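Local coordinates for protein fusolin (Unidentified entomopoxvirus, PDB 4YN2) that forms the crystalline spindles of an entomopoxvirus that enhance virulence, and probably attacks chitin oxidatively as a lytic polysaccharide monooxygenase-like protein, at residues A[66-76]-A[213-224]. Numbering follows the deposited sequence.
With NAG (2-acetamido-2-deoxy-beta-D-glucopyranose), chain B.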
loop_
_atom_site.group_PDB
_atom_site.type_symbol
_atom_site.label_atom_id
_atom_site.label_comp_id
_atom_site.label_asym_id
_atom_site.label_seq_id
_atom_site.Cartn_x
_atom_site.Cartn_y
_atom_site.Cartn_z
ATOM N N ASN A 66 -5.208 -3.547 13.690
ATOM C CA ASN A 66 -6.183 -2.487 13.965
ATOM C C ASN A 66 -5.632 -1.402 14.931
ATOM O O ASN A 66 -6.384 -0.510 15.307
ATOM C CB ASN A 66 -7.488 -3.064 14.524
ATOM C CG ASN A 66 -7.389 -3.648 15.915
ATOM O OD1 ASN A 66 -6.326 -4.076 16.358
ATOM N ND2 ASN A 66 -8.493 -3.678 16.636
ATOM N N GLU A 67 -4.346 -1.477 15.341
ATOM C CA GLU A 67 -3.761 -0.506 16.253
ATOM C C GLU A 67 -2.434 0.067 15.703
ATOM O O GLU A 67 -1.459 0.217 16.437
ATOM C CB GLU A 67 -3.575 -1.110 17.653
ATOM C CG GLU A 67 -3.411 -0.051 18.738
ATOM C CD GLU A 67 -3.325 -0.603 20.142
ATOM O OE1 GLU A 67 -4.247 -0.331 20.944
ATOM O OE2 GLU A 67 -2.360 -1.344 20.425
ATOM N N TYR A 68 -2.430 0.477 14.428
ATOM C CA TYR A 68 -1.283 1.176 13.832
ATOM C C TYR A 68 -1.556 2.602 14.164
ATOM O O TYR A 68 -2.169 3.323 13.389
ATOM C CB TYR A 68 -1.140 0.896 12.333
ATOM C CG TYR A 68 -0.341 -0.356 12.054
ATOM C CD1 TYR A 68 -0.577 -1.529 12.759
ATOM C CD2 TYR A 68 0.738 -0.334 11.178
ATOM C CE1 TYR A 68 0.205 -2.667 12.561
ATOM C CE2 TYR A 68 1.510 -1.471 10.949
ATOM C CZ TYR A 68 1.229 -2.644 11.631
ATOM O OH TYR A 68 2.001 -3.763 11.406
ATOM N N ALA A 69 -1.258 2.946 15.418
ATOM C CA ALA A 69 -1.662 4.196 16.019
ATOM C C ALA A 69 -0.538 4.940 16.655
ATOM O O ALA A 69 0.509 4.381 16.942
ATOM C CB ALA A 69 -2.712 3.914 17.076
ATOM N N ALA A 70 -0.780 6.217 16.886
ATOM C CA ALA A 70 0.141 7.114 17.576
ATOM C C ALA A 70 -0.664 8.151 18.351
ATOM O O ALA A 70 -1.688 8.619 17.846
ATOM C CB ALA A 70 1.065 7.788 16.578
ATOM N N LEU A 71 -0.225 8.487 19.571
ATOM C CA LEU A 71 -0.890 9.481 20.424
ATOM C C LEU A 71 -0.317 10.870 20.146
ATOM O O LEU A 71 0.883 11.074 20.328
ATOM C CB LEU A 71 -0.703 9.131 21.909
ATOM C CG LEU A 71 -1.191 7.765 22.351
ATOM C CD1 LEU A 71 -0.951 7.568 23.845
ATOM C CD2 LEU A 71 -2.658 7.574 22.024
ATOM N N ALA A 72 -1.152 11.802 19.683
ATOM C CA ALA A 72 -0.723 13.169 19.389
ATOM C C ALA A 72 -1.025 14.156 20.521
ATOM O O ALA A 72 -0.464 15.244 20.523
ATOM C CB ALA A 72 -1.386 13.660 18.115
ATOM N N GLY A 73 -1.907 13.810 21.447
ATOM C CA GLY A 73 -2.258 14.730 22.516
ATOM C C GLY A 73 -3.216 15.797 22.031
ATOM O O GLY A 73 -3.787 15.670 20.943
ATOM N N PRO A 74 -3.409 16.880 22.812
ATOM C CA PRO A 74 -4.415 17.892 22.435
ATOM C C PRO A 74 -4.137 18.685 21.155
ATOM O O PRO A 74 -5.079 19.207 20.563
ATOM C CB PRO A 74 -4.430 18.853 23.640
ATOM C CG PRO A 74 -3.761 18.158 24.727
ATOM C CD PRO A 74 -2.824 17.167 24.138
ATOM N N ASP A 75 -2.867 18.800 20.747
ATOM C CA ASP A 75 -2.467 19.564 19.559
ATOM C C ASP A 75 -2.241 18.633 18.336
ATOM O O ASP A 75 -1.305 18.821 17.567
ATOM C CB ASP A 75 -1.207 20.400 19.864
ATOM C CG ASP A 75 -0.002 19.590 20.287
ATOM O OD1 ASP A 75 -0.194 18.539 20.948
ATOM O OD2 ASP A 75 1.139 20.020 19.987
ATOM N N TYR A 76 -3.168 17.687 18.126
ATOM C CA TYR A 76 -3.196 16.751 16.987
ATOM C C TYR A 76 -3.324 17.485 15.632
ATOM O O TYR A 76 -3.046 16.904 14.592
ATOM C CB TYR A 76 -4.366 15.740 17.145
ATOM C CG TYR A 76 -5.718 16.402 17.234
ATOM C CD1 TYR A 76 -6.361 16.866 16.097
ATOM C CD2 TYR A 76 -6.308 16.665 18.468
ATOM C CE1 TYR A 76 -7.541 17.591 16.180
ATOM C CE2 TYR A 76 -7.506 17.366 18.560
ATOM C CZ TYR A 76 -8.125 17.821 17.413
ATOM O OH TYR A 76 -9.302 18.524 17.516
ATOM N N GLN A 213 -7.953 10.455 12.589
ATOM C CA GLN A 213 -7.576 11.212 13.769
ATOM C C GLN A 213 -8.754 11.532 14.663
ATOM O O GLN A 213 -9.693 12.178 14.214
ATOM C CB GLN A 213 -6.923 12.513 13.312
ATOM C CG GLN A 213 -6.446 13.439 14.440
ATOM C CD GLN A 213 -5.473 12.767 15.365
ATOM O OE1 GLN A 213 -4.438 12.251 14.940
ATOM N NE2 GLN A 213 -5.732 12.799 16.656
ATOM N N ARG A 214 -8.674 11.153 15.938
ATOM C CA ARG A 214 -9.696 11.526 16.909
ATOM C C ARG A 214 -9.481 12.958 17.363
ATOM O O ARG A 214 -8.336 13.354 17.580
ATOM C CB ARG A 214 -9.656 10.622 18.143
ATOM C CG ARG A 214 -10.049 9.190 17.885
ATOM C CD ARG A 214 -9.921 8.302 19.123
ATOM N NE ARG A 214 -10.737 8.767 20.259
ATOM C CZ ARG A 214 -11.304 7.997 21.188
ATOM N NH1 ARG A 214 -11.186 6.675 21.131
ATOM N NH2 ARG A 214 -12.014 8.543 22.168
ATOM N N LEU A 215 -10.574 13.717 17.543
ATOM C CA LEU A 215 -10.510 15.090 18.036
ATOM C C LEU A 215 -10.822 15.095 19.526
ATOM O O LEU A 215 -11.948 15.374 19.930
ATOM C CB LEU A 215 -11.472 16.021 17.292
ATOM C CG LEU A 215 -11.417 15.988 15.759
ATOM C CD1 LEU A 215 -12.682 15.519 15.228
ATOM C CD2 LEU A 215 -11.192 17.347 15.175
ATOM N N ASP A 216 -9.844 14.740 20.346
ATOM C CA ASP A 216 -10.038 14.738 21.795
ATOM C C ASP A 216 -8.690 14.966 22.493
ATOM O O ASP A 216 -7.651 14.907 21.823
ATOM C CB ASP A 216 -10.730 13.436 22.241
ATOM C CG ASP A 216 -10.022 12.152 21.889
ATOM O OD1 ASP A 216 -8.785 12.108 22.003
ATOM O OD2 ASP A 216 -10.716 11.165 21.573
ATOM N N PRO A 217 -8.674 15.237 23.820
ATOM C CA PRO A 217 -7.399 15.519 24.498
ATOM C C PRO A 217 -6.304 14.460 24.333
ATOM O O PRO A 217 -5.147 14.839 24.271
ATOM C CB PRO A 217 -7.819 15.634 25.961
ATOM C CG PRO A 217 -9.199 16.180 25.882
ATOM C CD PRO A 217 -9.806 15.416 24.754
ATOM N N VAL A 218 -6.648 13.162 24.288
ATOM C CA VAL A 218 -5.658 12.088 24.136
ATOM C C VAL A 218 -5.080 12.134 22.696
ATOM O O VAL A 218 -3.909 11.860 22.493
ATOM C CB VAL A 218 -6.261 10.696 24.497
ATOM C CG1 VAL A 218 -5.290 9.565 24.170
ATOM C CG2 VAL A 218 -6.647 10.643 25.974
ATOM N N GLY A 219 -5.910 12.480 21.730
ATOM C CA GLY A 219 -5.487 12.637 20.349
ATOM C C GLY A 219 -4.940 11.397 19.680
ATOM O O GLY A 219 -3.966 11.495 18.926
ATOM N N GLU A 220 -5.527 10.231 19.947
ATOM C CA GLU A 220 -5.076 9.024 19.268
ATOM C C GLU A 220 -5.455 9.095 17.790
ATOM O O GLU A 220 -6.559 9.516 17.443
ATOM C CB GLU A 220 -5.642 7.754 19.891
ATOM C CG GLU A 220 -4.988 6.496 19.326
ATOM C CD GLU A 220 -4.876 5.292 20.247
ATOM O OE1 GLU A 220 -4.983 5.460 21.482
ATOM O OE2 GLU A 220 -4.592 4.185 19.738
ATOM N N GLY A 221 -4.505 8.749 16.948
ATOM C CA GLY A 221 -4.686 8.708 15.504
ATOM C C GLY A 221 -4.243 7.372 14.968
ATOM O O GLY A 221 -3.324 6.765 15.521
ATOM N N PHE A 222 -4.877 6.920 13.887
ATOM C CA PHE A 222 -4.591 5.642 13.239
ATOM C C PHE A 222 -4.071 5.938 11.866
ATOM O O PHE A 222 -4.676 6.729 11.150
ATOM C CB PHE A 222 -5.839 4.761 13.203
ATOM C CG PHE A 222 -6.360 4.524 14.603
ATOM C CD1 PHE A 222 -7.158 5.470 15.231
ATOM C CD2 PHE A 222 -5.918 3.441 15.349
ATOM C CE1 PHE A 222 -7.543 5.312 16.559
ATOM C CE2 PHE A 222 -6.283 3.299 16.688
ATOM C CZ PHE A 222 -7.125 4.217 17.274
ATOM N N TYR A 223 -2.923 5.356 11.513
ATOM C CA TYR A 223 -2.232 5.629 10.255
ATOM C C TYR A 223 -1.946 4.356 9.510
ATOM O O TYR A 223 -1.312 3.457 10.074
ATOM C CB TYR A 223 -0.899 6.330 10.540
ATOM C CG TYR A 223 -1.004 7.607 11.342
ATOM C CD1 TYR A 223 -1.231 7.575 12.712
ATOM C CD2 TYR A 223 -0.759 8.843 10.753
ATOM C CE1 TYR A 223 -1.325 8.748 13.456
ATOM C CE2 TYR A 223 -0.806 10.016 11.493
ATOM C CZ TYR A 223 -1.072 9.967 12.847
ATOM O OH TYR A 223 -1.141 11.149 13.536
ATOM N N ASN A 224 -2.419 4.248 8.263
ATOM C CA ASN A 224 -2.207 3.052 7.442
ATOM C C ASN A 224 -1.692 3.375 6.081
ATOM O O ASN A 224 -2.216 4.270 5.428
ATOM C CB ASN A 224 -3.507 2.286 7.246
ATOM C CG ASN A 224 -4.097 1.533 8.421
ATOM O OD1 ASN A 224 -5.064 0.799 8.239
ATOM N ND2 ASN A 224 -3.496 1.517 9.591
HETATM C C1 NAG B . -7.916 22.336 12.101
HETATM C C2 NAG B . -8.328 22.382 13.570
HETATM C C3 NAG B . -8.151 23.808 14.089
HETATM C C4 NAG B . -6.738 24.311 13.806
HETATM C C5 NAG B . -6.430 24.187 12.317
HETATM C C6 NAG B . -5.023 24.586 11.939
HETATM C C7 NAG B . -10.100 20.862 14.384
HETATM C C8 NAG B . -11.582 20.647 14.491
HETATM N N2 NAG B . -9.713 21.962 13.712
HETATM O O3 NAG B . -8.401 23.807 15.491
HETATM O O4 NAG B . -6.639 25.681 14.173
HETATM O O5 NAG B . -6.593 22.820 11.918
HETATM O O6 NAG B . -4.061 23.646 12.402
HETATM O O7 NAG B . -9.294 20.083 14.885
HETATM O O HOH W 1 -4.444 2.559 22.136
HETATM O O HOH W 2 -4.514 0.160 12.044
HETATM O O HOH W 3 -2.047 10.929 16.013
#
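Tyr-76 lays its ring on the hairpin turn of 213-224, with Arg-214 O 3.9 Å above the ring centre. Its CG sits between backbone N and carbonyl carbon (chi1 59°), swinging the ring over the turn. Ring and Gln-213 amide lie nearly parallel (2°), NE2 3.3 Å from Tyr-76 CB. That NE2 donates to Arg-214 O and Gly-219 O; Ala-72 N reaches Gly-219 O from the opposite face, 2.9 Å away. The backbones pack tightly here, Gly-219 having no side chain to strike Gly-73 O. Farther along, strand 69-71 edges strand 220-224 antiparallel, Ala-70 and Gly-221 exchanging both N-H...O bonds. A water donates to Ala-70 O and Gln-213 OE1 and accepts from Tyr-223 OH, 2.6 Å away; helix 79-86 packs on Ala-70 and Ala-72. The opposite face is buried where Phe-222 meets Ala-69 CB and zinc ligand His-1, but opens to solvent where Leu-71 CD2 touches Val-218 CG1 (3.9 Å) and the Glu-220 carboxylate. Backbone N-H...O bonds and the Gln-213 amide thus hold the turn to 66-76, apolar packing closes the helix side, and Tyr-76 OH, donating to NAG O7 (3.1 Å) beside Leu-215 CD2, ties the glycan to this edge of the monooxygenase-like sheet.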